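Long-range contact in ribokinase (Arabidopsis thaliana, PDB 6ILS), which phosphorylates D-ribose at O-5 with ATP and a divalent cation, most likely magnesium, giving D-ribose 5-phosphate for nucleotide synthesis and the pentose phosphate pathway: residues 3-12 and 135-145. Residues are numbered along the deposited sequence; the frame is centred on the assembly and turned at random.
With RIB (alpha-D-ribofuranose), chain F.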
ATOM      1  N   PRO B   3      14.037  33.341   5.346  1.00 34.04           N
ATOM      2  CA  PRO B   3      12.625  33.073   5.065  1.00 30.63           C
ATOM      3  C   PRO B   3      12.483  31.773   4.281  1.00 23.69           C
ATOM      4  O   PRO B   3      13.060  31.620   3.210  1.00 24.49           O
ATOM      5  CB  PRO B   3      12.176  34.300   4.252  1.00 30.99           C
ATOM      6  CG  PRO B   3      13.447  34.989   3.834  1.00 35.04           C
ATOM      7  CD  PRO B   3      14.443  34.687   4.903  1.00 37.35           C
ATOM      8  N   PRO B   4      11.736  30.824   4.847  1.00 22.29           N
ATOM      9  CA  PRO B   4      11.796  29.442   4.379  1.00 22.82           C
ATOM     10  C   PRO B   4      11.071  29.179   3.083  1.00 21.69           C
ATOM     11  O   PRO B   4      10.143  29.910   2.700  1.00 19.25           O
ATOM     12  CB  PRO B   4      11.116  28.668   5.515  1.00 25.65           C
ATOM     13  CG  PRO B   4      10.148  29.656   6.086  1.00 25.81           C
ATOM     14  CD  PRO B   4      10.874  30.973   6.032  1.00 26.21           C
ATOM     15  N   LEU B   5      11.502  28.110   2.415  1.00 18.52           N
ATOM     16  CA  LEU B   5      10.696  27.503   1.364  1.00 17.83           C
ATOM     17  C   LEU B   5       9.510  26.830   2.021  1.00 19.61           C
ATOM     18  O   LEU B   5       9.670  25.944   2.874  1.00 18.87           O
ATOM     19  CB  LEU B   5      11.500  26.482   0.547  1.00 16.89           C
ATOM     20  CG  LEU B   5      10.684  25.484  -0.291  1.00 19.52           C
ATOM     21  CD1 LEU B   5       9.964  26.197  -1.424  1.00 17.98           C
ATOM     22  CD2 LEU B   5      11.588  24.378  -0.849  1.00 17.80           C
ATOM     23  N   VAL B   6       8.309  27.248   1.639  1.00 16.04           N
ATOM     24  CA  VAL B   6       7.113  26.601   2.169  1.00 16.11           C
ATOM     25  C   VAL B   6       6.332  25.897   1.077  1.00 16.59           C
ATOM     26  O   VAL B   6       5.871  26.507   0.114  1.00 16.62           O
ATOM     27  CB  VAL B   6       6.203  27.602   2.888  1.00 18.87           C
ATOM     28  CG1 VAL B   6       4.935  26.890   3.370  1.00 20.93           C
ATOM     29  CG2 VAL B   6       6.953  28.221   4.034  1.00 21.40           C
ATOM     30  N   VAL B   7       6.227  24.579   1.221  1.00 14.03           N
ATOM     31  CA  VAL B   7       5.532  23.736   0.271  1.00 15.05           C
ATOM     32  C   VAL B   7       4.193  23.345   0.859  1.00 17.91           C
ATOM     33  O   VAL B   7       4.129  22.714   1.921  1.00 16.34           O
ATOM     34  CB  VAL B   7       6.346  22.446  -0.061  1.00 16.18           C
ATOM     35  CG1 VAL B   7       5.626  21.613  -1.112  1.00 15.42           C
ATOM     36  CG2 VAL B   7       7.779  22.813  -0.514  1.00 16.90           C
ATOM     37  N   VAL B   8       3.122  23.734   0.182  1.00 14.76           N
ATOM     38  CA  VAL B   8       1.801  23.312   0.579  1.00 13.22           C
ATOM     39  C   VAL B   8       1.312  22.346  -0.469  1.00 17.55           C
ATOM     40  O   VAL B   8       1.209  22.684  -1.650  1.00 16.66           O
ATOM     41  CB  VAL B   8       0.826  24.503   0.721  1.00 17.09           C
ATOM     42  CG1 VAL B   8      -0.531  23.998   1.250  1.00 16.80           C
ATOM     43  CG2 VAL B   8       1.422  25.557   1.659  1.00 16.93           C
ATOM     44  N   GLY B   9       1.030  21.111  -0.074  1.00 15.05           N
ATOM     45  CA  GLY B   9       0.601  20.178  -1.078  1.00 13.52           C
ATOM     46  C   GLY B   9       0.451  18.765  -0.575  1.00 18.92           C
ATOM     47  O   GLY B   9       0.174  18.537   0.608  1.00 16.93           O
ATOM     48  N   SER B  10       0.669  17.824  -1.488  1.00 16.69           N
ATOM     49  CA  SER B  10       0.333  16.416  -1.287  1.00 17.20           C
ATOM     50  C   SER B  10       1.446  15.537  -0.731  1.00 18.25           C
ATOM     51  O   SER B  10       2.624  15.776  -0.970  1.00 16.10           O
ATOM     52  CB  SER B  10      -0.098  15.815  -2.600  1.00 18.45           C
ATOM     53  OG  SER B  10       0.945  15.972  -3.562  1.00 19.11           O
ATOM     54  N   ALA B  11       1.037  14.480  -0.038  1.00 18.49           N
ATOM     55  CA  ALA B  11       1.932  13.421   0.400  1.00 18.26           C
ATOM     56  C   ALA B  11       1.260  12.091   0.080  1.00 18.73           C
ATOM     57  O   ALA B  11       0.120  11.885   0.453  1.00 17.21           O
ATOM     58  CB  ALA B  11       2.242  13.537   1.896  1.00 18.87           C
ATOM     59  N   ASN B  12       1.961  11.224  -0.656  1.00 18.55           N
ATOM     60  CA  ASN B  12       1.460   9.917  -1.075  1.00 21.13           C
ATOM     61  C   ASN B  12       2.396   8.801  -0.670  1.00 22.55           C
ATOM     62  O   ASN B  12       3.609   8.967  -0.739  1.00 21.72           O
ATOM     63  CB  ASN B  12       1.313   9.828  -2.607  1.00 21.71           C
ATOM     64  CG  ASN B  12       0.219  10.699  -3.154  1.00 25.25           C
ATOM     65  OD1 ASN B  12      -0.793  10.939  -2.496  1.00 26.15           O
ATOM     66  ND2 ASN B  12       0.397  11.153  -4.395  1.00 23.89           N
ATOM     67  N   ASN B 135       5.023  33.923   6.331  1.00 27.89           N
ATOM     68  CA  ASN B 135       6.434  34.109   6.684  1.00 27.58           C
ATOM     69  C   ASN B 135       7.400  33.512   5.663  1.00 25.94           C
ATOM     70  O   ASN B 135       8.611  33.539   5.869  1.00 27.14           O
ATOM     71  CB  ASN B 135       6.737  33.503   8.059  1.00 34.22           C
ATOM     72  CG  ASN B 135       6.082  34.264   9.191  1.00 39.37           C
ATOM     73  OD1 ASN B 135       5.633  35.396   9.017  1.00 43.22           O
ATOM     74  ND2 ASN B 135       6.040  33.649  10.369  1.00 42.60           N
ATOM     75  N   ALA B 136       6.877  32.969   4.569  1.00 26.22           N
ATOM     76  CA  ALA B 136       7.729  32.252   3.618  1.00 23.20           C
ATOM     77  C   ALA B 136       8.658  33.191   2.840  1.00 28.19           C
ATOM     78  O   ALA B 136       8.374  34.381   2.693  1.00 28.13           O
ATOM     79  CB  ALA B 136       6.875  31.457   2.650  1.00 21.17           C
ATOM     80  N   GLY B 137       9.768  32.648   2.348  1.00 21.85           N
ATOM     81  CA  GLY B 137      10.570  33.317   1.334  1.00 23.49           C
ATOM     82  C   GLY B 137      10.071  32.989  -0.060  1.00 21.35           C
ATOM     83  O   GLY B 137      10.260  33.763  -0.995  1.00 22.25           O
ATOM     84  N   ILE B 138       9.421  31.835  -0.200  1.00 20.07           N
ATOM     85  CA  ILE B 138       8.903  31.386  -1.488  1.00 17.91           C
ATOM     86  C   ILE B 138       7.950  30.233  -1.221  1.00 19.33           C
ATOM     87  O   ILE B 138       8.171  29.448  -0.308  1.00 18.81           O
ATOM     88  CB  ILE B 138      10.051  30.969  -2.461  1.00 21.86           C
ATOM     89  CG1 ILE B 138       9.504  30.691  -3.852  1.00 21.14           C
ATOM     90  CG2 ILE B 138      10.832  29.745  -1.937  1.00 18.79           C
ATOM     91  CD1 ILE B 138      10.550  30.849  -4.954  1.00 23.66           C
ATOM     92  N   VAL B 139       6.863  30.155  -1.972  1.00 17.58           N
ATOM     93  CA  VAL B 139       5.849  29.135  -1.723  1.00 19.15           C
ATOM     94  C   VAL B 139       5.639  28.270  -2.960  1.00 18.42           C
ATOM     95  O   VAL B 139       5.566  28.799  -4.070  1.00 15.83           O
ATOM     96  CB  VAL B 139       4.492  29.787  -1.286  1.00 18.60           C
ATOM     97  CG1 VAL B 139       3.383  28.749  -1.212  1.00 20.04           C
ATOM     98  CG2 VAL B 139       4.660  30.489   0.042  1.00 19.89           C
ATOM     99  N   LEU B 140       5.570  26.942  -2.772  1.00 14.49           N
ATOM    100  CA  LEU B 140       5.374  25.993  -3.869  1.00 14.54           C
ATOM    101  C   LEU B 140       4.085  25.222  -3.692  1.00 15.95           C
ATOM    102  O   LEU B 140       3.857  24.670  -2.618  1.00 17.82           O
ATOM    103  CB  LEU B 140       6.522  24.958  -3.945  1.00 15.79           C
ATOM    104  CG  LEU B 140       7.962  25.387  -4.116  1.00 25.58           C
ATOM    105  CD1 LEU B 140       8.822  24.186  -4.613  1.00 20.94           C
ATOM    106  CD2 LEU B 140       8.074  26.595  -5.025  1.00 26.63           C
ATOM    107  N   LEU B 141       3.272  25.191  -4.747  1.00 14.97           N
ATOM    108  CA  LEU B 141       2.010  24.460  -4.816  1.00 15.18           C
ATOM    109  C   LEU B 141       2.033  23.488  -5.991  1.00 17.36           C
ATOM    110  O   LEU B 141       2.804  23.680  -6.945  1.00 15.51           O
ATOM    111  CB  LEU B 141       0.842  25.455  -4.980  1.00 15.55           C
ATOM    112  CG  LEU B 141       0.861  26.644  -4.023  1.00 14.38           C
ATOM    113  CD1 LEU B 141      -0.199  27.684  -4.439  1.00 18.87           C
ATOM    114  CD2 LEU B 141       0.635  26.189  -2.541  1.00 14.55           C
ATOM    115  N   GLN B 142       1.197  22.451  -5.936  1.00 13.39           N
ATOM    116  CA  GLN B 142       0.955  21.583  -7.081  1.00 17.14           C
ATOM    117  C   GLN B 142      -0.557  21.347  -7.194  1.00 17.60           C
ATOM    118  O   GLN B 142      -1.334  22.024  -6.530  1.00 19.21           O
ATOM    119  CB  GLN B 142       1.695  20.243  -6.957  1.00 16.14           C
ATOM    120  CG  GLN B 142       3.058  20.342  -6.273  1.00 14.81           C
ATOM    121  CD  GLN B 142       2.938  20.539  -4.758  1.00 17.20           C
ATOM    122  OE1 GLN B 142       2.078  19.935  -4.088  1.00 15.66           O
ATOM    123  NE2 GLN B 142       3.788  21.385  -4.223  1.00 16.29           N
ATOM    124  N   ARG B 143      -0.968  20.381  -8.008  1.00 17.09           N
ATOM    125  CA  ARG B 143      -2.401  20.149  -8.165  1.00 21.88           C
ATOM    126  C   ARG B 143      -2.842  18.778  -7.691  1.00 18.22           C
ATOM    127  O   ARG B 143      -3.507  18.034  -8.412  1.00 21.89           O
ATOM    128  CB  ARG B 143      -2.785  20.391  -9.608  1.00 23.17           C
ATOM    129  CG  ARG B 143      -2.424  21.809  -9.996  1.00 24.30           C
ATOM    130  CD  ARG B 143      -3.388  22.412 -10.985  1.00 34.02           C
ATOM    131  NE  ARG B 143      -4.775  22.434 -10.516  1.00 34.64           N
ATOM    132  CZ  ARG B 143      -5.785  21.956 -11.235  1.00 34.82           C
ATOM    133  NH1 ARG B 143      -5.536  21.405 -12.417  1.00 32.71           N
ATOM    134  NH2 ARG B 143      -7.031  22.009 -10.780  1.00 38.89           N
ATOM    135  N   GLU B 144      -2.492  18.480  -6.444  1.00 16.56           N
ATOM    136  CA  GLU B 144      -2.841  17.208  -5.799  1.00 15.69           C
ATOM    137  C   GLU B 144      -3.523  17.450  -4.452  1.00 20.02           C
ATOM    138  O   GLU B 144      -3.647  16.533  -3.633  1.00 18.28           O
ATOM    139  CB  GLU B 144      -1.574  16.338  -5.625  1.00 19.44           C
ATOM    140  CG  GLU B 144      -0.980  15.858  -6.938  1.00 19.02           C
ATOM    141  CD  GLU B 144       0.090  14.764  -6.769  1.00 23.00           C
ATOM    142  OE1 GLU B 144       0.785  14.725  -5.723  1.00 21.14           O
ATOM    143  OE2 GLU B 144       0.210  13.929  -7.690  1.00 23.32           O
ATOM    144  N   ILE B 145      -3.939  18.694  -4.221  1.00 17.83           N
ATOM    145  CA  ILE B 145      -4.823  19.061  -3.106  1.00 20.00           C
ATOM    146  C   ILE B 145      -5.923  19.976  -3.700  1.00 22.08           C
ATOM    147  O   ILE B 145      -5.817  20.400  -4.862  1.00 22.11           O
ATOM    148  CB  ILE B 145      -4.075  19.772  -1.941  1.00 17.35           C
ATOM    149  CG1 ILE B 145      -3.646  21.179  -2.358  1.00 16.33           C
ATOM    150  CG2 ILE B 145      -2.868  18.946  -1.455  1.00 17.10           C
ATOM    151  CD1 ILE B 145      -3.038  22.005  -1.276  1.00 17.32           C
TER
HETATM  152  O5  RIB F 402       5.911  13.526  -9.168  1.00 23.86           O
HETATM  153  C5  RIB F 402       5.951  12.311  -8.468  1.00 29.46           C
HETATM  154  C4  RIB F 402       4.781  12.127  -7.742  1.00 31.25           C
HETATM  155  O4  RIB F 402       3.539  12.253  -8.589  1.00 37.35           O
HETATM  156  C3  RIB F 402       4.776  10.598  -7.311  1.00 35.27           C
HETATM  157  O3  RIB F 402       5.550  10.479  -6.021  1.00 32.26           O
HETATM  158  C2  RIB F 402       3.574  10.234  -7.301  1.00 35.67           C
HETATM  159  O2  RIB F 402       3.052   9.964  -5.939  1.00 29.15           O
HETATM  160  C1  RIB F 402       2.681  11.428  -8.050  1.00 36.28           C
HETATM  161  O1  RIB F 402       1.893  12.086  -7.126  1.00 29.79           O
HETATM  162  O   HOH W   1      -0.553  22.467  -3.592  1.00 15.35           O
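L5 lays CD1 across L140, 3.5 Å from its CG, a tight fit on the face shared with V7 and I138; its CG stands anti to the backbone N (chi1 162°), and the turn at chi2 (68°) brings CD1 over the neighbouring strand. V6 turns to the other face and sets CG2 3.5 Å from A136 CB. Strands 5-8 and 138-143 pair in parallel: V6 N bonds almost straight to I138 O (2.9 Å), V6 O takes L140 N, and V8 N reaches L140 O. After V8 the two chains draw apart, and a water bridges V8 O to Q142 N. G9 CA passes 3.4 Å from Q142 OE1, where a side chain would clash. Past the C-terminal ends of the paired strands, S10 OG donates to the anti lone pair of E144 OE1 (2.5 Å), while OE2 accepts ribose O1 (2.6 Å); K41 N also binds OE1. Replacing E144 with alanine would remove the carboxylate and is likely to leave ribose O1, S10 OG and K41 N without this acceptor. The pair lies inside the Rossmann-like sheet of the PfkB fold, with strand 56-63 beside 5-8 and strand 164-170 beside 138-143, and helix 41-51 packed over V7 and L140.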